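Local structure of mandelate racemase/muconate lactonizing enzyme (Roseovarius nubinhibens, 2QDD) at residues A[130-138]-A[340-349]; A[226-234]-A[253-261]. The protein is of uncharacterised function but binds magnesium and, as a member of the mandelate racemase/muconate lactonizing family of the enolase superfamily, is probably a metal-dependent enzyme. All coordinates share one frame; numbering follows the deposited sequence.

Two long-range contacts illustrate how a barrel chain is closed at different scales. Following the N-terminal sheet of 5-22, 29-42 and 47-52 and the helices after it, the chain reaches 130-138, which enters the first barrel strand, 135-141. Helix 226-233 comes later, and 18 residues after 226-234, with strand 240-242 and the start of helix 249-258 between, 253-261 closes contact 2. Only after the last barrel helices does 340-349 return to 130-138 and close contact 1, a loop of 201 residues within which contact 2 is nested. The two do not touch, their nearest atoms being about 17 Å apart; contact 2 joins neighbouring outer helices, contact 1 adds the short strand 344-345 beside 135-141.

Contact 1. Residues A[130-138]-A[340-349]; sequences EAATPVPIN and NRDGLATPPS
I137 and A345 meet on one face of a small antiparallel ladder in which the short strand 344-345 lies beside the first strand of the enolase-type barrel. CD1 of I137 reaches the A345 methyl CB at 3.7 Å; CG1, set beside the backbone N and anti to the carbonyl carbon (chi1 -57°), carries it over there. The same I137 side chain slides past N340 in the opposite direction, with CG1 against OD1. On the face of P136 and L344 the leucine side chain crosses P136 at a slant, its CD2 3.6 Å from P136 N, and L344 CD2 also touches P134 CB. The backbone is stitched at V135 and A345 by a reciprocal pair: V135 N to A345 O is 2.8 Å and almost straight at 175°, while A345 N to V135 O is 2.9 Å. A third bond runs from I137 N to G343 O at 3.0 Å. G343 belongs to the type I' turn R341-L344, and at its backbone angles a CB would be jammed against the carbonyl O of D342. Further along, beyond the ladder, P347 packs on helix 300-311 and W124, and A132, at the centre of an inverse gamma turn, offers its methyl CB to P347 CG. That methyl also meets the hydroxyl of S349, A132 CB lying 3.6 Å from S349 OG.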
loop_
_atom_site.group_PDB
_atom_site.type_symbol
_atom_site.label_atom_id
_atom_site.label_comp_id
_atom_site.label_asym_id
_atom_site.label_seq_id
_atom_site.Cartn_x
_atom_site.Cartn_y
_atom_site.Cartn_z
ATOM N N GLU A 130 29.222 -0.721 -28.821
ATOM C CA GLU A 130 30.186 0.024 -29.641
ATOM C C GLU A 130 31.413 -0.783 -30.044
ATOM O O GLU A 130 32.037 -0.500 -31.067
ATOM C CB GLU A 130 30.633 1.318 -28.946
ATOM C CG GLU A 130 31.277 1.155 -27.569
ATOM C CD GLU A 130 32.161 2.337 -27.180
ATOM O OE1 GLU A 130 32.373 2.537 -25.964
ATOM O OE2 GLU A 130 32.645 3.062 -28.082
ATOM N N ALA A 131 31.763 -1.770 -29.225
ATOM C CA ALA A 131 33.048 -2.444 -29.318
ATOM C C ALA A 131 32.922 -3.861 -28.777
ATOM O O ALA A 131 32.020 -4.149 -27.990
ATOM C CB ALA A 131 34.111 -1.671 -28.541
ATOM N N ALA A 132 33.835 -4.736 -29.194
ATOM C CA ALA A 132 34.050 -6.020 -28.536
ATOM C C ALA A 132 34.752 -5.818 -27.196
ATOM O O ALA A 132 35.953 -6.082 -27.059
ATOM C CB ALA A 132 34.850 -6.955 -29.440
ATOM N N THR A 133 33.991 -5.339 -26.214
ATOM C CA THR A 133 34.517 -4.972 -24.903
ATOM C C THR A 133 34.967 -6.232 -24.165
ATOM O O THR A 133 34.205 -7.195 -24.073
ATOM C CB THR A 133 33.456 -4.200 -24.077
ATOM O OG1 THR A 133 33.089 -3.004 -24.776
ATOM C CG2 THR A 133 33.988 -3.814 -22.705
ATOM N N PRO A 134 36.226 -6.242 -23.683
ATOM C CA PRO A 134 36.705 -7.298 -22.792
ATOM C C PRO A 134 35.964 -7.317 -21.454
ATOM O O PRO A 134 35.899 -6.304 -20.757
ATOM C CB PRO A 134 38.190 -6.959 -22.601
ATOM C CG PRO A 134 38.308 -5.515 -22.936
ATOM C CD PRO A 134 37.280 -5.257 -23.988
ATOM N N VAL A 135 35.400 -8.472 -21.119
ATOM C CA VAL A 135 34.515 -8.606 -19.968
ATOM C C VAL A 135 35.261 -9.369 -18.876
ATOM O O VAL A 135 35.763 -10.464 -19.132
ATOM C CB VAL A 135 33.185 -9.332 -20.351
ATOM C CG1 VAL A 135 32.289 -9.532 -19.127
ATOM C CG2 VAL A 135 32.432 -8.542 -21.422
ATOM N N PRO A 136 35.343 -8.787 -17.659
ATOM C CA PRO A 136 35.932 -9.469 -16.502
ATOM C C PRO A 136 35.255 -10.807 -16.206
ATOM O O PRO A 136 34.036 -10.934 -16.339
ATOM C CB PRO A 136 35.691 -8.483 -15.355
ATOM C CG PRO A 136 35.596 -7.164 -16.013
ATOM C CD PRO A 136 34.881 -7.433 -17.305
ATOM N N ILE A 137 36.062 -11.796 -15.841
ATOM C CA ILE A 137 35.586 -13.140 -15.565
ATOM C C ILE A 137 35.751 -13.379 -14.075
ATOM O O ILE A 137 36.801 -13.067 -13.516
ATOM C CB ILE A 137 36.378 -14.212 -16.386
ATOM C CG1 ILE A 137 36.287 -13.933 -17.892
ATOM C CG2 ILE A 137 35.895 -15.636 -16.079
ATOM C CD1 ILE A 137 34.864 -13.721 -18.424
ATOM N N ASN A 138 34.718 -13.910 -13.426
ATOM C CA ASN A 138 34.832 -14.236 -12.007
ATOM C C ASN A 138 35.296 -15.661 -11.689
ATOM O O ASN A 138 35.005 -16.601 -12.428
ATOM C CB ASN A 138 33.575 -13.835 -11.215
ATOM C CG ASN A 138 32.387 -14.718 -11.511
ATOM O OD1 ASN A 138 32.206 -15.768 -10.892
ATOM N ND2 ASN A 138 31.559 -14.294 -12.455
ATOM N N ASN A 340 39.130 -17.188 -21.647
ATOM C CA ASN A 340 39.693 -16.382 -20.575
ATOM C C ASN A 340 41.202 -16.232 -20.722
ATOM O O ASN A 340 41.948 -17.215 -20.661
ATOM C CB ASN A 340 39.337 -16.977 -19.209
ATOM C CG ASN A 340 39.796 -16.107 -18.042
ATOM O OD1 ASN A 340 40.009 -14.905 -18.188
ATOM N ND2 ASN A 340 39.938 -16.719 -16.874
ATOM N N ARG A 341 41.640 -14.990 -20.911
ATOM C CA ARG A 341 43.051 -14.636 -20.802
ATOM C C ARG A 341 43.281 -13.549 -19.758
ATOM O O ARG A 341 42.848 -12.402 -19.929
ATOM C CB ARG A 341 43.641 -14.244 -22.164
ATOM C CG ARG A 341 42.691 -13.508 -23.113
ATOM C CD ARG A 341 43.369 -13.205 -24.450
ATOM N NE ARG A 341 42.938 -14.118 -25.512
ATOM C CZ ARG A 341 43.550 -15.256 -25.835
ATOM N NH1 ARG A 341 44.638 -15.652 -25.183
ATOM N NH2 ARG A 341 43.068 -16.004 -26.819
ATOM N N ASP A 342 43.955 -13.937 -18.674
ATOM C CA ASP A 342 44.332 -13.043 -17.569
ATOM C C ASP A 342 43.149 -12.300 -16.920
ATOM O O ASP A 342 43.238 -11.113 -16.589
ATOM C CB ASP A 342 45.469 -12.090 -17.986
ATOM C CG ASP A 342 46.402 -11.744 -16.834
ATOM O OD1 ASP A 342 46.652 -10.538 -16.619
ATOM O OD2 ASP A 342 46.887 -12.671 -16.145
ATOM N N GLY A 343 42.042 -13.020 -16.746
ATOM C CA GLY A 343 40.879 -12.508 -16.032
ATOM C C GLY A 343 39.865 -11.781 -16.898
ATOM O O GLY A 343 38.910 -11.214 -16.374
ATOM N N LEU A 344 40.075 -11.790 -18.214
ATOM C CA LEU A 344 39.193 -11.100 -19.163
ATOM C C LEU A 344 38.849 -11.995 -20.353
ATOM O O LEU A 344 39.663 -12.828 -20.765
ATOM C CB LEU A 344 39.841 -9.807 -19.674
ATOM C CG LEU A 344 40.036 -8.609 -18.733
ATOM C CD1 LEU A 344 41.071 -7.656 -19.305
ATOM C CD2 LEU A 344 38.742 -7.869 -18.500
ATOM N N ALA A 345 37.646 -11.812 -20.902
ATOM C CA ALA A 345 37.239 -12.482 -22.137
ATOM C C ALA A 345 36.585 -11.520 -23.118
ATOM O O ALA A 345 35.793 -10.670 -22.730
ATOM C CB ALA A 345 36.310 -13.650 -21.844
ATOM N N THR A 346 36.936 -11.671 -24.391
ATOM C CA THR A 346 36.503 -10.772 -25.457
ATOM C C THR A 346 35.643 -11.619 -26.387
ATOM O O THR A 346 36.017 -12.754 -26.695
ATOM C CB THR A 346 37.732 -10.210 -26.235
ATOM O OG1 THR A 346 38.615 -9.536 -25.328
ATOM C CG2 THR A 346 37.318 -9.232 -27.322
ATOM N N PRO A 347 34.476 -11.092 -26.818
ATOM C CA PRO A 347 33.705 -11.814 -27.831
ATOM C C PRO A 347 34.357 -11.664 -29.209
ATOM O O PRO A 347 35.070 -10.690 -29.436
ATOM C CB PRO A 347 32.345 -11.112 -27.793
ATOM C CG PRO A 347 32.652 -9.718 -27.360
ATOM C CD PRO A 347 33.814 -9.833 -26.411
ATOM N N PRO A 348 34.138 -12.632 -30.119
ATOM C CA PRO A 348 34.512 -12.491 -31.533
ATOM C C PRO A 348 33.859 -11.299 -32.236
ATOM O O PRO A 348 32.796 -10.834 -31.816
ATOM C CB PRO A 348 34.015 -13.800 -32.154
ATOM C CG PRO A 348 33.989 -14.766 -31.022
ATOM C CD PRO A 348 33.559 -13.959 -29.843
ATOM N N SER A 349 34.502 -10.819 -33.301
ATOM C CA SER A 349 33.949 -9.748 -34.133
ATOM C C SER A 349 33.543 -10.206 -35.537
ATOM O O SER A 349 33.067 -9.406 -36.346
ATOM C CB SER A 349 34.927 -8.583 -34.208
ATOM O OG SER A 349 35.082 -7.992 -32.930
#

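Contact 2. Residues A[226-234]-A[253-261]; sequences LDQCAHVAR and LAAWSRGAC
L226 drives its branched end against the end of the neighbouring helix, and there the contact is tight. With CG anti to the backbone N (chi1 172°), its two methyls part: CD1 lies 3.7 Å from A260 CB and also touches the A255 methyl, while CD2 rests on A254 CB at 3.8 Å. A230 continues the apolar seam, its CB 3.8 Å from A260 CB, and A233 CB closes it against the carbonyl O of A260. Strand 240-242 backs the seam, L242 touching L226 and I240 touching A233. These are successive outer helices of the barrel; the axes of 226-233 and 253-258 run 23° from parallel, 10.8 Å apart at closest approach, and small alanines let A230 and A260 come close. Helix 249-258 ends in a Schellman motif, where G259 turns the chain out of the helix, and A260 CB then meets L226 and A230. The outer side is looser and polar, and W256 of a neighbouring subunit packs on D227. R258, extended from CG to NE, lies across D227, their planes 84° apart; OD2 of D227 sits near the guanidinium plane at its edge, 3.0 Å from NH1 in a salt bridge whose hydrogen bonds, from NH1 and NH2, are both weak. Replacing D227 by an alanine removes this carboxylate, and R258 would probably lose the salt bridge and be freer to turn. A water bonded to D227 O also accepts from R258 NH2 and, at 2.8 Å, from R234 NH2, so that two like-charged side chains share it.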
loop_
_atom_site.group_PDB
_atom_site.type_symbol
_atom_site.label_atom_id
_atom_site.label_comp_id
_atom_site.label_asym_id
_atom_site.label_seq_id
_atom_site.Cartn_x
_atom_site.Cartn_y
_atom_site.Cartn_z
ATOM N N LEU A 226 11.189 -15.383 -4.854
ATOM C CA LEU A 226 11.200 -13.923 -4.851
ATOM C C LEU A 226 10.582 -13.305 -3.595
ATOM O O LEU A 226 11.170 -12.395 -3.007
ATOM C CB LEU A 226 10.515 -13.389 -6.117
ATOM C CG LEU A 226 10.236 -11.889 -6.241
ATOM C CD1 LEU A 226 11.527 -11.127 -6.258
ATOM C CD2 LEU A 226 9.445 -11.602 -7.500
ATOM N N ASP A 227 9.409 -13.808 -3.199
ATOM C CA ASP A 227 8.728 -13.432 -1.947
ATOM C C ASP A 227 9.619 -13.506 -0.709
ATOM O O ASP A 227 9.651 -12.582 0.106
ATOM C CB ASP A 227 7.509 -14.332 -1.719
ATOM C CG ASP A 227 6.198 -13.614 -1.954
ATOM O OD1 ASP A 227 5.472 -14.007 -2.892
ATOM O OD2 ASP A 227 5.887 -12.661 -1.202
ATOM N N GLN A 228 10.332 -14.618 -0.580
ATOM C CA GLN A 228 11.233 -14.836 0.536
ATOM C C GLN A 228 12.436 -13.900 0.462
ATOM O O GLN A 228 12.881 -13.374 1.481
ATOM C CB GLN A 228 11.695 -16.289 0.550
ATOM C CG GLN A 228 10.687 -17.270 1.109
ATOM C CD GLN A 228 11.116 -18.711 0.912
ATOM O OE1 GLN A 228 12.282 -19.056 1.102
ATOM N NE2 GLN A 228 10.173 -19.560 0.524
ATOM N N CYS A 229 12.953 -13.694 -0.750
ATOM C CA CYS A 229 14.105 -12.823 -0.977
ATOM C C CYS A 229 13.815 -11.345 -0.694
ATOM O O CYS A 229 14.653 -10.639 -0.126
ATOM C CB CYS A 229 14.645 -13.011 -2.397
ATOM S SG CYS A 229 15.614 -14.532 -2.619
ATOM N N ALA A 230 12.621 -10.898 -1.080
ATOM C CA ALA A 230 12.152 -9.538 -0.824
ATOM C C ALA A 230 11.920 -9.275 0.666
ATOM O O ALA A 230 12.116 -8.153 1.147
ATOM C CB ALA A 230 10.870 -9.276 -1.614
ATOM N N HIS A 231 11.496 -10.319 1.376
ATOM C CA HIS A 231 11.355 -10.298 2.830
ATOM C C HIS A 231 12.690 -10.029 3.514
ATOM O O HIS A 231 12.780 -9.125 4.341
ATOM C CB HIS A 231 10.741 -11.616 3.330
ATOM C CG HIS A 231 10.492 -11.651 4.808
ATOM N ND1 HIS A 231 9.252 -11.403 5.355
ATOM C CD2 HIS A 231 11.319 -11.911 5.849
ATOM C CE1 HIS A 231 9.327 -11.504 6.670
ATOM N NE2 HIS A 231 10.570 -11.808 6.994
ATOM N N VAL A 232 13.707 -10.817 3.161
ATOM C CA VAL A 232 15.080 -10.659 3.665
ATOM C C VAL A 232 15.645 -9.257 3.390
ATOM O O VAL A 232 16.219 -8.631 4.284
ATOM C CB VAL A 232 16.014 -11.744 3.066
ATOM C CG1 VAL A 232 17.465 -11.508 3.434
ATOM C CG2 VAL A 232 15.573 -13.123 3.520
ATOM N N ALA A 233 15.450 -8.775 2.160
ATOM C CA ALA A 233 15.984 -7.490 1.699
ATOM C C ALA A 233 15.508 -6.301 2.524
ATOM O O ALA A 233 16.277 -5.380 2.772
ATOM C CB ALA A 233 15.653 -7.278 0.224
ATOM N N ARG A 234 14.242 -6.341 2.953
ATOM C CA ARG A 234 13.658 -5.343 3.854
ATOM C C ARG A 234 14.286 -5.290 5.253
ATOM O O ARG A 234 14.127 -4.302 5.970
ATOM C CB ARG A 234 12.152 -5.563 3.978
ATOM C CG ARG A 234 11.371 -5.072 2.773
ATOM C CD ARG A 234 9.875 -4.976 3.064
ATOM N NE ARG A 234 9.208 -6.279 3.002
ATOM C CZ ARG A 234 8.747 -6.851 1.889
ATOM N NH1 ARG A 234 8.868 -6.250 0.709
ATOM N NH2 ARG A 234 8.159 -8.039 1.959
ATOM N N LEU A 253 9.838 -7.614 -13.595
ATOM C CA LEU A 253 8.837 -6.598 -13.277
ATOM C C LEU A 253 8.330 -6.664 -11.838
ATOM O O LEU A 253 8.187 -5.635 -11.184
ATOM C CB LEU A 253 7.652 -6.757 -14.233
ATOM C CG LEU A 253 7.182 -5.558 -15.052
ATOM C CD1 LEU A 253 8.342 -4.818 -15.698
ATOM C CD2 LEU A 253 6.178 -6.017 -16.101
ATOM N N ALA A 254 8.059 -7.880 -11.367
ATOM C CA ALA A 254 7.705 -8.142 -9.973
ATOM C C ALA A 254 8.825 -7.813 -8.994
ATOM O O ALA A 254 8.573 -7.186 -7.967
ATOM C CB ALA A 254 7.258 -9.593 -9.801
ATOM N N ALA A 255 10.050 -8.237 -9.312
ATOM C CA ALA A 255 11.226 -7.940 -8.482
ATOM C C ALA A 255 11.450 -6.436 -8.351
ATOM O O ALA A 255 11.750 -5.938 -7.264
ATOM C CB ALA A 255 12.476 -8.614 -9.058
ATOM N N TRP A 256 11.282 -5.725 -9.466
ATOM C CA TRP A 256 11.437 -4.274 -9.507
ATOM C C TRP A 256 10.417 -3.520 -8.630
ATOM O O TRP A 256 10.798 -2.642 -7.851
ATOM C CB TRP A 256 11.402 -3.757 -10.956
ATOM C CG TRP A 256 11.377 -2.271 -11.008
ATOM C CD1 TRP A 256 12.437 -1.426 -10.835
ATOM C CD2 TRP A 256 10.224 -1.441 -11.187
ATOM N NE1 TRP A 256 12.017 -0.118 -10.917
ATOM C CE2 TRP A 256 10.662 -0.100 -11.125
ATOM C CE3 TRP A 256 8.861 -1.701 -11.389
ATOM C CZ2 TRP A 256 9.788 0.981 -11.273
ATOM C CZ3 TRP A 256 7.988 -0.624 -11.530
ATOM C CH2 TRP A 256 8.457 0.701 -11.469
ATOM N N SER A 257 9.136 -3.865 -8.765
ATOM C CA SER A 257 8.070 -3.171 -8.045
ATOM C C SER A 257 8.012 -3.470 -6.544
ATOM O O SER A 257 7.475 -2.672 -5.779
ATOM C CB SER A 257 6.706 -3.411 -8.705
ATOM O OG SER A 257 6.407 -4.789 -8.775
ATOM N N ARG A 258 8.567 -4.611 -6.129
ATOM C CA ARG A 258 8.716 -4.944 -4.709
ATOM C C ARG A 258 9.959 -4.307 -4.084
ATOM O O ARG A 258 10.085 -4.271 -2.864
ATOM C CB ARG A 258 8.791 -6.461 -4.504
ATOM C CG ARG A 258 7.497 -7.215 -4.723
ATOM C CD ARG A 258 7.797 -8.679 -5.006
ATOM N NE ARG A 258 6.640 -9.547 -4.795
ATOM C CZ ARG A 258 6.325 -10.120 -3.636
ATOM N NH1 ARG A 258 5.250 -10.891 -3.555
ATOM N NH2 ARG A 258 7.073 -9.919 -2.555
ATOM N N GLY A 259 10.879 -3.826 -4.919
ATOM C CA GLY A 259 12.195 -3.362 -4.459
ATOM C C GLY A 259 13.081 -4.467 -3.904
ATOM O O GLY A 259 13.822 -4.256 -2.946
ATOM N N ALA A 260 13.018 -5.640 -4.530
ATOM C CA ALA A 260 13.567 -6.874 -3.972
ATOM C C ALA A 260 15.073 -7.002 -4.148
ATOM O O ALA A 260 15.704 -7.824 -3.482
ATOM C CB ALA A 260 12.884 -8.072 -4.591
ATOM N N CYS A 261 15.640 -6.210 -5.056
ATOM C CA CYS A 261 17.023 -6.394 -5.487
ATOM C C CYS A 261 17.645 -5.115 -6.043
ATOM O O CYS A 261 16.941 -4.162 -6.374
ATOM C CB CYS A 261 17.136 -7.548 -6.494
ATOM S SG CYS A 261 16.305 -7.310 -8.067
HETATM O O HOH W 1 7.679 -10.465 0.614
HETATM O O HOH W 2 11.983 -5.681 -0.579
#